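Local coordinates for protein putative glycoside hydrolase (Bacteroides thetaiotaomicron VPI-5482, PDB 3HBZ) that is of uncertain function but binds calcium and is a putative glycoside hydrolase that may take part in carbohydrate metabolism, at residues K235-T248 / K305-E317. Sequence-based numbering, arbitrary orientation.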
# COMPACT_ATOMS: atom_id res chain seq x y z
N LYS A 235 26.20 5.96 -13.45
CA LYS A 235 24.80 5.55 -13.34
C LYS A 235 23.85 6.73 -13.16
O LYS A 235 24.18 7.70 -12.50
CB LYS A 235 24.64 4.50 -12.23
CG LYS A 235 23.80 3.28 -12.69
CD LYS A 235 23.78 2.10 -11.70
CE LYS A 235 22.61 1.15 -12.03
NZ LYS A 235 22.31 0.18 -10.92
N ARG A 236 22.69 6.67 -13.80
CA ARG A 236 21.66 7.69 -13.61
C ARG A 236 20.40 6.98 -13.11
O ARG A 236 20.09 5.88 -13.54
CB ARG A 236 21.44 8.44 -14.90
CG ARG A 236 20.72 9.76 -14.74
CD ARG A 236 21.64 11.01 -14.61
NE ARG A 236 20.74 12.16 -14.53
CZ ARG A 236 20.78 13.17 -13.66
NH1 ARG A 236 21.75 13.33 -12.77
NH2 ARG A 236 19.82 14.08 -13.73
N ASP A 237 19.72 7.55 -12.11
CA ASP A 237 18.56 6.88 -11.53
C ASP A 237 17.41 6.86 -12.55
O ASP A 237 17.42 7.64 -13.52
CB ASP A 237 18.15 7.60 -10.24
CG ASP A 237 17.41 6.72 -9.23
OD1 ASP A 237 17.17 5.50 -9.49
OD2 ASP A 237 17.05 7.28 -8.15
N ILE A 238 16.46 5.95 -12.36
CA ILE A 238 15.24 5.93 -13.16
C ILE A 238 14.13 5.41 -12.27
O ILE A 238 14.38 4.69 -11.30
CB ILE A 238 15.39 5.07 -14.47
CG1 ILE A 238 14.33 5.41 -15.53
CG2 ILE A 238 15.43 3.52 -14.15
CD1 ILE A 238 14.21 6.93 -15.94
N CYS A 239 12.90 5.83 -12.57
CA CYS A 239 11.71 5.34 -11.91
C CYS A 239 11.28 3.97 -12.41
O CYS A 239 11.82 3.46 -13.43
CB CYS A 239 10.57 6.32 -12.15
SG CYS A 239 10.23 6.60 -13.90
N ASP A 240 10.33 3.36 -11.70
CA ASP A 240 9.64 2.14 -12.17
C ASP A 240 8.15 2.34 -11.96
O ASP A 240 7.70 2.99 -10.99
CB ASP A 240 10.14 0.90 -11.44
CG ASP A 240 9.95 -0.40 -12.23
OD1 ASP A 240 9.43 -0.42 -13.37
OD2 ASP A 240 10.33 -1.42 -11.66
N ILE A 241 7.39 1.82 -12.92
CA ILE A 241 5.95 1.82 -12.89
C ILE A 241 5.51 0.47 -13.43
O ILE A 241 5.89 0.10 -14.54
CB ILE A 241 5.36 2.94 -13.81
CG1 ILE A 241 5.93 4.31 -13.43
CG2 ILE A 241 3.79 2.88 -13.77
CD1 ILE A 241 5.57 5.52 -14.35
N TYR A 242 4.76 -0.29 -12.64
CA TYR A 242 4.40 -1.61 -13.04
C TYR A 242 3.11 -2.05 -12.38
O TYR A 242 2.60 -1.37 -11.47
CB TYR A 242 5.55 -2.56 -12.80
CG TYR A 242 5.99 -2.78 -11.37
CD1 TYR A 242 5.46 -3.84 -10.62
CD2 TYR A 242 6.95 -2.00 -10.79
CE1 TYR A 242 5.91 -4.11 -9.31
CE2 TYR A 242 7.39 -2.23 -9.44
CZ TYR A 242 6.87 -3.30 -8.73
OH TYR A 242 7.31 -3.58 -7.44
N ALA A 243 2.56 -3.16 -12.88
CA ALA A 243 1.37 -3.79 -12.33
C ALA A 243 1.50 -5.29 -12.53
O ALA A 243 2.16 -5.74 -13.48
CB ALA A 243 0.06 -3.27 -12.99
N ILE A 244 0.95 -6.05 -11.58
CA ILE A 244 1.00 -7.52 -11.62
C ILE A 244 -0.40 -8.06 -11.30
O ILE A 244 -1.20 -7.40 -10.63
CB ILE A 244 2.04 -8.09 -10.67
CG1 ILE A 244 1.79 -7.61 -9.22
CG2 ILE A 244 3.44 -7.68 -11.09
CD1 ILE A 244 2.81 -8.14 -8.18
N MSE A 245 -0.70 -9.21 -11.85
CA MSE A 245 -1.88 -10.00 -11.53
C MSE A 245 -1.35 -11.39 -11.17
O MSE A 245 -0.53 -11.97 -11.91
CB MSE A 245 -2.78 -10.12 -12.71
CG MSE A 245 -4.14 -10.68 -12.35
SE MSE A 245 -5.16 -10.93 -13.92
CE MSE A 245 -6.90 -11.29 -13.06
N TYR A 246 -1.79 -11.89 -10.03
CA TYR A 246 -1.44 -13.24 -9.59
C TYR A 246 -2.59 -13.95 -8.90
O TYR A 246 -3.48 -13.33 -8.33
CB TYR A 246 -0.22 -13.18 -8.63
CG TYR A 246 -0.47 -12.37 -7.38
CD1 TYR A 246 -0.32 -10.99 -7.36
CD2 TYR A 246 -0.89 -12.99 -6.20
CE1 TYR A 246 -0.53 -10.24 -6.18
CE2 TYR A 246 -1.14 -12.24 -5.02
CZ TYR A 246 -0.95 -10.89 -5.01
OH TYR A 246 -1.25 -10.19 -3.84
N GLU A 247 -2.53 -15.26 -8.95
CA GLU A 247 -3.48 -16.11 -8.28
C GLU A 247 -3.09 -16.30 -6.79
O GLU A 247 -1.94 -16.63 -6.48
CB GLU A 247 -3.49 -17.47 -8.97
CG GLU A 247 -4.54 -18.39 -8.35
CD GLU A 247 -4.70 -19.71 -9.11
OE1 GLU A 247 -4.12 -19.84 -10.20
OE2 GLU A 247 -5.45 -20.59 -8.60
N THR A 248 -4.05 -16.10 -5.89
CA THR A 248 -3.82 -16.29 -4.47
C THR A 248 -4.10 -17.74 -4.09
O THR A 248 -4.70 -18.48 -4.84
CB THR A 248 -4.70 -15.35 -3.63
OG1 THR A 248 -6.06 -15.55 -3.98
CG2 THR A 248 -4.34 -13.89 -3.87
N LYS A 305 -10.23 -15.08 -6.85
CA LYS A 305 -8.96 -15.79 -6.63
C LYS A 305 -7.73 -15.11 -7.25
O LYS A 305 -6.63 -15.65 -7.15
CB LYS A 305 -9.03 -17.22 -7.20
CG LYS A 305 -10.10 -18.12 -6.61
CD LYS A 305 -9.95 -18.25 -5.11
CE LYS A 305 -10.85 -19.36 -4.52
NZ LYS A 305 -10.77 -19.27 -3.02
N TYR A 306 -7.91 -13.94 -7.89
CA TYR A 306 -6.76 -13.19 -8.44
C TYR A 306 -6.68 -11.83 -7.78
O TYR A 306 -7.71 -11.20 -7.51
CB TYR A 306 -6.83 -13.02 -9.98
CG TYR A 306 -6.81 -14.32 -10.76
CD1 TYR A 306 -5.61 -14.97 -11.06
CD2 TYR A 306 -7.98 -14.89 -11.22
CE1 TYR A 306 -5.59 -16.17 -11.76
CE2 TYR A 306 -7.97 -16.08 -11.94
CZ TYR A 306 -6.76 -16.71 -12.20
OH TYR A 306 -6.76 -17.90 -12.90
N ASN A 307 -5.45 -11.39 -7.53
CA ASN A 307 -5.17 -10.07 -7.07
C ASN A 307 -4.43 -9.32 -8.13
O ASN A 307 -3.64 -9.89 -8.92
CB ASN A 307 -4.25 -10.11 -5.83
CG ASN A 307 -4.98 -10.47 -4.55
OD1 ASN A 307 -6.17 -10.82 -4.57
ND2 ASN A 307 -4.25 -10.40 -3.42
N VAL A 308 -4.60 -8.00 -8.09
CA VAL A 308 -3.83 -7.11 -8.90
C VAL A 308 -3.16 -6.13 -7.98
O VAL A 308 -3.76 -5.69 -6.98
CB VAL A 308 -4.72 -6.33 -9.93
CG1 VAL A 308 -3.89 -5.17 -10.52
CG2 VAL A 308 -5.18 -7.31 -11.06
N ALA A 309 -1.91 -5.79 -8.31
CA ALA A 309 -1.18 -4.68 -7.71
C ALA A 309 -0.70 -3.71 -8.78
O ALA A 309 -0.32 -4.12 -9.88
CB ALA A 309 0.06 -5.19 -6.91
N ILE A 310 -0.68 -2.43 -8.42
CA ILE A 310 -0.08 -1.35 -9.20
C ILE A 310 0.97 -0.76 -8.28
O ILE A 310 0.71 -0.54 -7.07
CB ILE A 310 -1.10 -0.27 -9.59
CG1 ILE A 310 -2.15 -0.81 -10.57
CG2 ILE A 310 -0.40 1.01 -10.18
CD1 ILE A 310 -3.41 0.05 -10.64
N VAL A 311 2.15 -0.52 -8.83
CA VAL A 311 3.28 0.01 -8.07
C VAL A 311 4.00 1.12 -8.83
O VAL A 311 4.29 0.97 -10.06
CB VAL A 311 4.31 -1.10 -7.80
CG1 VAL A 311 5.43 -0.53 -6.91
CG2 VAL A 311 3.66 -2.35 -7.18
N PHE A 312 4.25 2.22 -8.11
CA PHE A 312 5.06 3.35 -8.55
C PHE A 312 6.23 3.51 -7.59
O PHE A 312 6.05 3.40 -6.38
CB PHE A 312 4.28 4.64 -8.52
CG PHE A 312 2.95 4.57 -9.21
CD1 PHE A 312 2.89 4.70 -10.58
CD2 PHE A 312 1.79 4.43 -8.49
CE1 PHE A 312 1.68 4.64 -11.25
CE2 PHE A 312 0.54 4.38 -9.14
CZ PHE A 312 0.50 4.48 -10.51
N THR A 313 7.41 3.78 -8.14
CA THR A 313 8.58 4.12 -7.30
C THR A 313 9.53 5.10 -8.02
O THR A 313 9.77 5.00 -9.23
CB THR A 313 9.33 2.88 -6.82
OG1 THR A 313 10.45 3.33 -6.03
CG2 THR A 313 9.88 2.05 -8.01
N SER A 314 10.10 6.02 -7.25
CA SER A 314 11.00 7.03 -7.75
C SER A 314 12.41 6.47 -8.05
O SER A 314 13.20 7.13 -8.68
CB SER A 314 11.08 8.20 -6.76
OG SER A 314 11.56 7.79 -5.48
N SER A 315 12.71 5.27 -7.57
CA SER A 315 14.03 4.64 -7.76
C SER A 315 13.86 3.13 -8.01
O SER A 315 13.48 2.38 -7.13
CB SER A 315 14.92 4.86 -6.54
OG SER A 315 15.38 6.19 -6.45
N LEU A 316 14.13 2.73 -9.24
CA LEU A 316 13.87 1.40 -9.72
C LEU A 316 14.47 0.35 -8.80
O LEU A 316 13.84 -0.66 -8.56
CB LEU A 316 14.41 1.23 -11.13
CG LEU A 316 13.95 -0.14 -11.74
CD1 LEU A 316 13.44 -0.07 -13.17
CD2 LEU A 316 15.04 -1.16 -11.61
N GLU A 317 15.69 0.56 -8.32
CA GLU A 317 16.33 -0.38 -7.41
C GLU A 317 16.42 0.18 -5.99
O GLU A 317 17.32 -0.20 -5.17
CB GLU A 317 17.75 -0.63 -7.86
CG GLU A 317 17.89 -1.28 -9.17
CD GLU A 317 19.37 -1.46 -9.47
OE1 GLU A 317 20.00 -2.24 -8.72
OE2 GLU A 317 19.90 -0.76 -10.36
O HOH W 1 17.38 2.94 -8.71
O HOH W 2 11.43 -1.81 -9.31
O HOH W 3 -4.56 -19.24 -12.89
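D237 OD2 is gripped by three donors: S315 OG, hydrogen-bonded at 2.6 Å on the syn lone pair of OD2, and, from elsewhere in the chain, S327 OG and A324 N. The other carboxylate oxygen, OD1, takes a proton from a water that in turn accepts a hydrogen bond from E317 N, tying both oxygens to the turn after strand 306-313. K235 NZ closes a salt bridge to E317 OE2 at 2.6 Å, the two side chains crossing at about a right angle. From D240 to E247 the strands form an antiparallel ladder in register with T313 to Y306, their axes approaching to 4.6 Å; the hydrogen-bonded pairs are D240-T313, Y242-V311, I244-A309 and Y246-N307, with V311 N donating to Y242 O at 2.8 Å with an N-H...O angle of 168°. This ladder belongs to the antiparallel β-structure of the putative carbohydrate metabolism domain, where 240-247 also pairs with 266-271. On the face carrying Y242 and Y246, chi1 of 65° places CG of Y242 between the backbone N and carbonyl carbon, folding the ring over V311, whose CB lies 3.6 Å from the centroid and 17° off the normal, a CH-pi contact. With the ring gone, as in an alanine here, the V311 branches would probably lose their aromatic cover and a gap would open beside F202. N307 CB meets the Y246 ring similarly, 3.9 Å from its centroid, while Y246 OH bonds to F202 O. On the opposite face, the selenium of M245 stands obliquely to the Y306 ring, 5.4 Å from SE to centroid, a Met-aromatic contact, and M245 CE presses on Y306 CB at 3.5 Å.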